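Local coordinates for GTP-binding protein (Thermus thermophilus, PDB 2DBY) that binds guanine nucleotides such as GDP and is probably a magnesium-dependent ATPase of the OBG family that associates with the 70S ribosome and its 50S subunit, at residues G78-G86 against V130-A138; H173-R181 against P197-I205. All coordinates share one frame; numbering follows the deposited sequence.

In the fold
Both contacts belong to the OBG-type G domain and lie on the same side of the chain's centre, yet they differ in depth. Contact 1 lays a loop on the flank of helix 124-156 and is partly buried, with three of its eight touching residues exposed; contact 2 has six of nine buried and none exposed. Their chemistry follows: contact 1 turns on one glutamate carboxylate, contact 2 on backbone carbonyls, a threonine hydroxyl, a guanidinium group and a water. The same helix joins them. Glu-134 serves contact 1, whereas Glu-132 OE1 forms a salt bridge with Arg-181 NH2 of contact 2 at 3.0 Å, and Leu-136 CD2 packs on Lys-178 O.

Contact 1: G78-G86 against V130-A138; sequences GLVKGAHKG and VVETELLLA
Val-80 and Lys-81 bring an irregular loop against one side of a helix: the CA atoms of Val-80 and Val-131 are 6.6 Å apart and Lys-81 lies nearest Glu-134, after which the chain diverges and the His-84 side chain spans the wider gap. Glu-134 bends at chi2, carrying its carboxylate over to the loop. Glu-134 OE2 accepts from His-84 NE2 at 2.7 Å, on the syn side and close to the ring plane, with an N-H...O angle of 149°, although ring and carboxylate are turned 53° apart. A weaker, straighter bond joins Gly-82 N to the same Glu-134 OE2 (3.3 Å, 167°). The loop follows strand 66-75 of the P-loop GTPase core, in the region where such domains carry switch II, and the helix enters the predicted coiled coil. Leu-137 CD1 covers one face of the His-84 ring in a CH-pi contact, 3.8 Å from its centroid. Replacing Glu-134 by an alanine would probably leave His-84 NE2 and Gly-82 N without their shared acceptor and the imidazole freer to turn. Nearer the start of both segments, Val-80 CG1 rests on Glu-134 CG (3.8 Å) and Val-131 CG2 (4.1 Å), with Phe-93 touching both valines.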
# COMPACT_ATOMS: atom_id res chain seq x y z
N GLY A 78 18.89 -6.97 -2.89
CA GLY A 78 20.14 -6.33 -2.52
C GLY A 78 20.72 -6.57 -1.15
O GLY A 78 20.00 -6.73 -0.14
N LEU A 79 22.04 -6.59 -1.10
CA LEU A 79 22.75 -6.75 0.17
C LEU A 79 22.41 -5.43 0.88
O LEU A 79 22.40 -4.36 0.25
CB LEU A 79 24.27 -6.87 -0.08
CG LEU A 79 25.26 -6.79 1.11
CD1 LEU A 79 26.51 -7.67 0.84
CD2 LEU A 79 25.68 -5.33 1.36
N VAL A 80 22.11 -5.50 2.18
CA VAL A 80 21.71 -4.31 2.94
C VAL A 80 22.84 -3.50 3.61
O VAL A 80 23.00 -2.30 3.33
CB VAL A 80 20.69 -4.67 4.05
CG1 VAL A 80 20.23 -3.42 4.78
CG2 VAL A 80 19.48 -5.38 3.44
N LYS A 81 23.60 -4.15 4.48
CA LYS A 81 24.63 -3.44 5.21
C LYS A 81 25.94 -3.27 4.50
O LYS A 81 26.71 -4.23 4.38
CB LYS A 81 24.90 -4.10 6.57
CG LYS A 81 25.80 -3.23 7.46
CD LYS A 81 26.10 -3.86 8.80
CE LYS A 81 27.15 -3.01 9.54
NZ LYS A 81 27.86 -3.75 10.62
N GLY A 82 26.22 -2.03 4.11
CA GLY A 82 27.46 -1.75 3.41
C GLY A 82 28.58 -1.27 4.34
O GLY A 82 28.40 -1.10 5.55
N ALA A 83 29.76 -1.07 3.76
CA ALA A 83 30.92 -0.61 4.52
C ALA A 83 31.00 0.92 4.56
O ALA A 83 31.72 1.51 5.39
CB ALA A 83 32.21 -1.20 3.89
N HIS A 84 30.29 1.57 3.64
CA HIS A 84 30.29 3.04 3.54
C HIS A 84 31.70 3.58 3.26
O HIS A 84 32.05 4.69 3.67
CB HIS A 84 29.70 3.66 4.82
CG HIS A 84 28.27 3.29 5.03
ND1 HIS A 84 27.23 3.95 4.40
CD2 HIS A 84 27.71 2.20 5.62
CE1 HIS A 84 26.11 3.29 4.59
NE2 HIS A 84 26.37 2.22 5.32
N LYS A 85 32.49 2.79 2.54
CA LYS A 85 33.83 3.22 2.19
C LYS A 85 33.96 3.50 0.71
O LYS A 85 35.04 3.46 0.15
CB LYS A 85 34.85 2.19 2.67
CG LYS A 85 35.00 2.24 4.17
CD LYS A 85 35.96 1.19 4.68
CE LYS A 85 35.98 1.21 6.20
NZ LYS A 85 36.82 0.08 6.71
N GLY A 86 32.82 3.79 0.07
CA GLY A 86 32.81 4.13 -1.34
C GLY A 86 32.91 2.95 -2.30
O GLY A 86 32.87 3.13 -3.52
N VAL A 130 18.97 -2.89 11.61
CA VAL A 130 19.98 -2.99 10.56
C VAL A 130 19.50 -2.28 9.31
O VAL A 130 20.21 -1.46 8.74
CB VAL A 130 20.34 -4.47 10.21
CG1 VAL A 130 21.14 -4.52 8.90
CG2 VAL A 130 21.17 -5.08 11.34
N VAL A 131 18.28 -2.60 8.87
CA VAL A 131 17.77 -1.94 7.68
C VAL A 131 17.57 -0.46 7.91
O VAL A 131 17.98 0.36 7.09
CB VAL A 131 16.43 -2.58 7.23
CG1 VAL A 131 15.77 -1.72 6.13
CG2 VAL A 131 16.70 -3.99 6.72
N GLU A 132 16.95 -0.12 9.04
CA GLU A 132 16.64 1.27 9.36
C GLU A 132 17.92 2.08 9.42
O GLU A 132 17.96 3.21 8.94
CB GLU A 132 15.87 1.32 10.67
CG GLU A 132 15.53 2.71 11.21
CD GLU A 132 14.64 3.54 10.31
OE1 GLU A 132 13.83 2.97 9.55
OE2 GLU A 132 14.74 4.78 10.41
N THR A 133 18.98 1.52 10.00
CA THR A 133 20.25 2.24 10.07
C THR A 133 20.78 2.61 8.67
O THR A 133 21.19 3.75 8.44
CB THR A 133 21.26 1.42 10.88
OG1 THR A 133 20.88 1.52 12.26
CG2 THR A 133 22.70 1.93 10.69
N GLU A 134 20.72 1.68 7.72
CA GLU A 134 21.18 1.99 6.36
C GLU A 134 20.29 3.08 5.71
O GLU A 134 20.78 3.96 4.98
CB GLU A 134 21.17 0.73 5.48
CG GLU A 134 22.17 -0.37 5.91
CD GLU A 134 23.58 0.15 6.17
OE1 GLU A 134 23.97 0.24 7.36
OE2 GLU A 134 24.30 0.48 5.20
N LEU A 135 18.98 3.03 5.96
CA LEU A 135 18.11 4.05 5.36
C LEU A 135 18.38 5.44 5.97
O LEU A 135 18.35 6.46 5.27
CB LEU A 135 16.63 3.70 5.57
CG LEU A 135 16.17 2.34 5.03
CD1 LEU A 135 14.65 2.24 5.17
CD2 LEU A 135 16.56 2.20 3.57
N LEU A 136 18.66 5.45 7.27
CA LEU A 136 18.95 6.68 7.98
C LEU A 136 20.24 7.29 7.44
O LEU A 136 20.29 8.48 7.20
CB LEU A 136 19.11 6.43 9.48
CG LEU A 136 17.83 6.28 10.31
CD1 LEU A 136 18.17 5.62 11.63
CD2 LEU A 136 17.21 7.66 10.54
N LEU A 137 21.27 6.47 7.24
CA LEU A 137 22.54 6.98 6.74
C LEU A 137 22.36 7.62 5.37
O LEU A 137 22.94 8.67 5.07
CB LEU A 137 23.58 5.85 6.67
CG LEU A 137 24.07 5.40 8.05
CD1 LEU A 137 24.94 4.14 7.90
CD2 LEU A 137 24.87 6.50 8.70
N ALA A 138 21.55 6.99 4.51
CA ALA A 138 21.33 7.57 3.19
C ALA A 138 20.57 8.90 3.29
O ALA A 138 20.89 9.88 2.59
CB ALA A 138 20.54 6.58 2.30

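Contact 2: H173-R181 against P197-I205; sequences HLQEGKPAR and PLLTAKPVI
Arg-181 meets the 197-205 segment with both its backbone and its guanidinium group. Its N donates to Thr-200 O in a bent bond of 2.9 Å, and its NE reaches Lys-202 O at 3.2 Å, the oxygen standing 22° out of the guanidinium plane. With CG lying between the backbone N and the carbonyl carbon (chi1 80°), the chain turns toward 197-205, and a bend at chi3 sets the guanidinium between Val-204 and Pro-179. Aliphatic carbons on its two faces limit its tilt: Val-204 CG2 sits 3.3 Å above one face of the Arg-181 group, and Pro-179 CB lies over the opposite face, both offset toward the rim. Water 1 is a further direct partner, accepting from Arg-181 NH2 at 2.8 Å and donating to Leu-199 O and Lys-202 O, which ties the guanidinium to the turn; NH1 bonds to Glu-234 O, and Glu-132 supplies the opposite charge.

One residue back, Ala-180 N gives a nearly straight bond to Thr-200 OG1 (3.0 Å, 174°), while Ala-180 CB packs on Ala-201 CB (3.8 Å) and Leu-198 CD1. Thr-200 thus accepts two successive amides, one on its hydroxyl and the other on its carbonyl. Behind it, Asp-139 positions the turn by gripping both Thr-200 OG1 and Leu-199 N.

The approach to this site begins at Gly-177, whose positive phi ends helix 161-175 in a Schellman motif and sends the chain toward Pro-179. On the other side, the 3-10 turn 199-201 leads into strand 204-209, which lies between the parallel strands 102-108 and 237-241, so the contact joins the C-terminal end of helix 161-175 to the start of strand 204-209, with helix 124-156 touching Leu-174, Pro-179 and Leu-198, and helix 187-195 touching Leu-198 and Ala-201.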
# COMPACT_ATOMS: atom_id res chain seq x y z
N HIS A 173 16.10 15.38 13.97
CA HIS A 173 15.36 14.13 14.21
C HIS A 173 16.15 12.90 13.75
O HIS A 173 16.31 11.93 14.51
CB HIS A 173 14.03 14.23 13.45
CG HIS A 173 13.03 13.16 13.78
ND1 HIS A 173 12.33 13.13 14.96
CD2 HIS A 173 12.56 12.13 13.03
CE1 HIS A 173 11.45 12.14 14.92
NE2 HIS A 173 11.57 11.52 13.75
N LEU A 174 16.65 12.93 12.52
CA LEU A 174 17.42 11.80 12.01
C LEU A 174 18.77 11.60 12.69
O LEU A 174 19.21 10.46 12.86
CB LEU A 174 17.57 11.89 10.49
CG LEU A 174 16.39 11.24 9.75
CD1 LEU A 174 15.12 12.14 9.85
CD2 LEU A 174 16.76 11.08 8.27
N GLN A 175 19.40 12.70 13.10
CA GLN A 175 20.67 12.60 13.81
C GLN A 175 20.45 11.91 15.16
O GLN A 175 21.39 11.40 15.76
CB GLN A 175 21.30 13.99 14.00
CG GLN A 175 22.11 14.46 12.79
CD GLN A 175 23.33 13.57 12.46
OE1 GLN A 175 23.63 12.60 13.16
NE2 GLN A 175 24.01 13.90 11.37
N GLU A 176 19.21 11.90 15.66
CA GLU A 176 18.90 11.20 16.91
C GLU A 176 18.52 9.75 16.62
O GLU A 176 18.12 9.01 17.52
CB GLU A 176 17.74 11.89 17.65
CG GLU A 176 18.14 13.28 18.09
CD GLU A 176 17.04 14.09 18.73
OE1 GLU A 176 15.87 13.69 18.67
OE2 GLU A 176 17.36 15.16 19.29
N GLY A 177 18.64 9.34 15.35
CA GLY A 177 18.34 7.97 14.97
C GLY A 177 16.85 7.71 14.74
O GLY A 177 16.42 6.55 14.74
N LYS A 178 16.07 8.77 14.55
CA LYS A 178 14.62 8.63 14.35
C LYS A 178 14.23 8.80 12.87
O LYS A 178 14.78 9.64 12.16
CB LYS A 178 13.88 9.63 15.23
CG LYS A 178 14.20 9.36 16.72
CD LYS A 178 14.02 10.57 17.59
CE LYS A 178 14.67 10.32 18.97
NZ LYS A 178 14.54 11.52 19.84
N PRO A 179 13.27 8.02 12.40
CA PRO A 179 12.86 8.12 10.99
C PRO A 179 12.04 9.35 10.63
O PRO A 179 11.27 9.84 11.46
CB PRO A 179 12.07 6.83 10.77
CG PRO A 179 11.43 6.60 12.15
CD PRO A 179 12.47 7.02 13.14
N ALA A 180 12.14 9.80 9.38
CA ALA A 180 11.38 10.96 8.96
C ALA A 180 9.88 10.71 9.11
O ALA A 180 9.12 11.64 9.39
CB ALA A 180 11.72 11.36 7.51
N ARG A 181 9.45 9.45 9.02
CA ARG A 181 8.02 9.18 9.09
C ARG A 181 7.37 9.52 10.45
O ARG A 181 6.15 9.72 10.51
CB ARG A 181 7.71 7.72 8.70
CG ARG A 181 7.96 6.69 9.84
CD ARG A 181 7.93 5.24 9.26
NE ARG A 181 9.18 4.88 8.55
CZ ARG A 181 10.23 4.30 9.11
NH1 ARG A 181 10.24 3.97 10.39
NH2 ARG A 181 11.31 4.04 8.38
N PRO A 197 11.76 12.92 -1.31
CA PRO A 197 11.16 11.73 -0.68
C PRO A 197 12.17 10.88 0.08
O PRO A 197 12.66 9.89 -0.44
CB PRO A 197 10.53 10.96 -1.86
CG PRO A 197 10.44 11.98 -2.97
CD PRO A 197 11.70 12.82 -2.78
N LEU A 198 12.45 11.27 1.32
CA LEU A 198 13.40 10.55 2.16
C LEU A 198 13.00 9.09 2.33
O LEU A 198 11.82 8.77 2.42
CB LEU A 198 13.50 11.20 3.55
CG LEU A 198 14.07 12.62 3.54
CD1 LEU A 198 14.14 13.13 4.99
CD2 LEU A 198 15.45 12.63 2.88
N LEU A 199 14.00 8.21 2.37
CA LEU A 199 13.71 6.79 2.50
C LEU A 199 12.96 6.46 3.79
O LEU A 199 12.05 5.60 3.80
CB LEU A 199 15.01 5.99 2.43
CG LEU A 199 15.83 6.26 1.16
CD1 LEU A 199 16.99 5.28 1.16
CD2 LEU A 199 14.98 6.07 -0.15
N THR A 200 13.33 7.12 4.89
CA THR A 200 12.69 6.86 6.17
C THR A 200 11.36 7.58 6.34
O THR A 200 10.73 7.46 7.40
CB THR A 200 13.61 7.20 7.38
OG1 THR A 200 13.94 8.59 7.35
CG2 THR A 200 14.89 6.37 7.34
N ALA A 201 10.93 8.29 5.31
CA ALA A 201 9.62 8.96 5.32
C ALA A 201 8.56 8.00 4.74
O ALA A 201 7.34 8.21 4.91
CB ALA A 201 9.67 10.28 4.49
N LYS A 202 9.00 6.94 4.05
CA LYS A 202 8.05 5.98 3.49
C LYS A 202 7.36 5.20 4.62
O LYS A 202 8.00 4.81 5.62
CB LYS A 202 8.77 4.98 2.55
CG LYS A 202 9.53 5.65 1.39
CD LYS A 202 10.36 4.64 0.59
CE LYS A 202 11.23 5.34 -0.47
NZ LYS A 202 10.44 5.86 -1.62
N PRO A 203 6.05 4.96 4.49
CA PRO A 203 5.33 4.21 5.53
C PRO A 203 5.96 2.83 5.62
O PRO A 203 6.42 2.27 4.61
CB PRO A 203 3.91 4.14 4.99
CG PRO A 203 3.79 5.40 4.20
CD PRO A 203 5.11 5.51 3.49
N VAL A 204 5.91 2.25 6.81
CA VAL A 204 6.49 0.93 7.03
C VAL A 204 5.52 -0.02 7.69
O VAL A 204 4.73 0.40 8.56
CB VAL A 204 7.74 1.00 7.95
CG1 VAL A 204 8.15 -0.43 8.38
CG2 VAL A 204 8.91 1.68 7.24
N ILE A 205 5.54 -1.28 7.23
CA ILE A 205 4.74 -2.35 7.83
C ILE A 205 5.75 -3.39 8.33
O ILE A 205 6.62 -3.80 7.58
CB ILE A 205 3.86 -3.07 6.79
CG1 ILE A 205 2.86 -2.10 6.17
CG2 ILE A 205 3.12 -4.27 7.45
CD1 ILE A 205 2.35 -2.60 4.81
O HOH W 1 10.71 4.17 5.65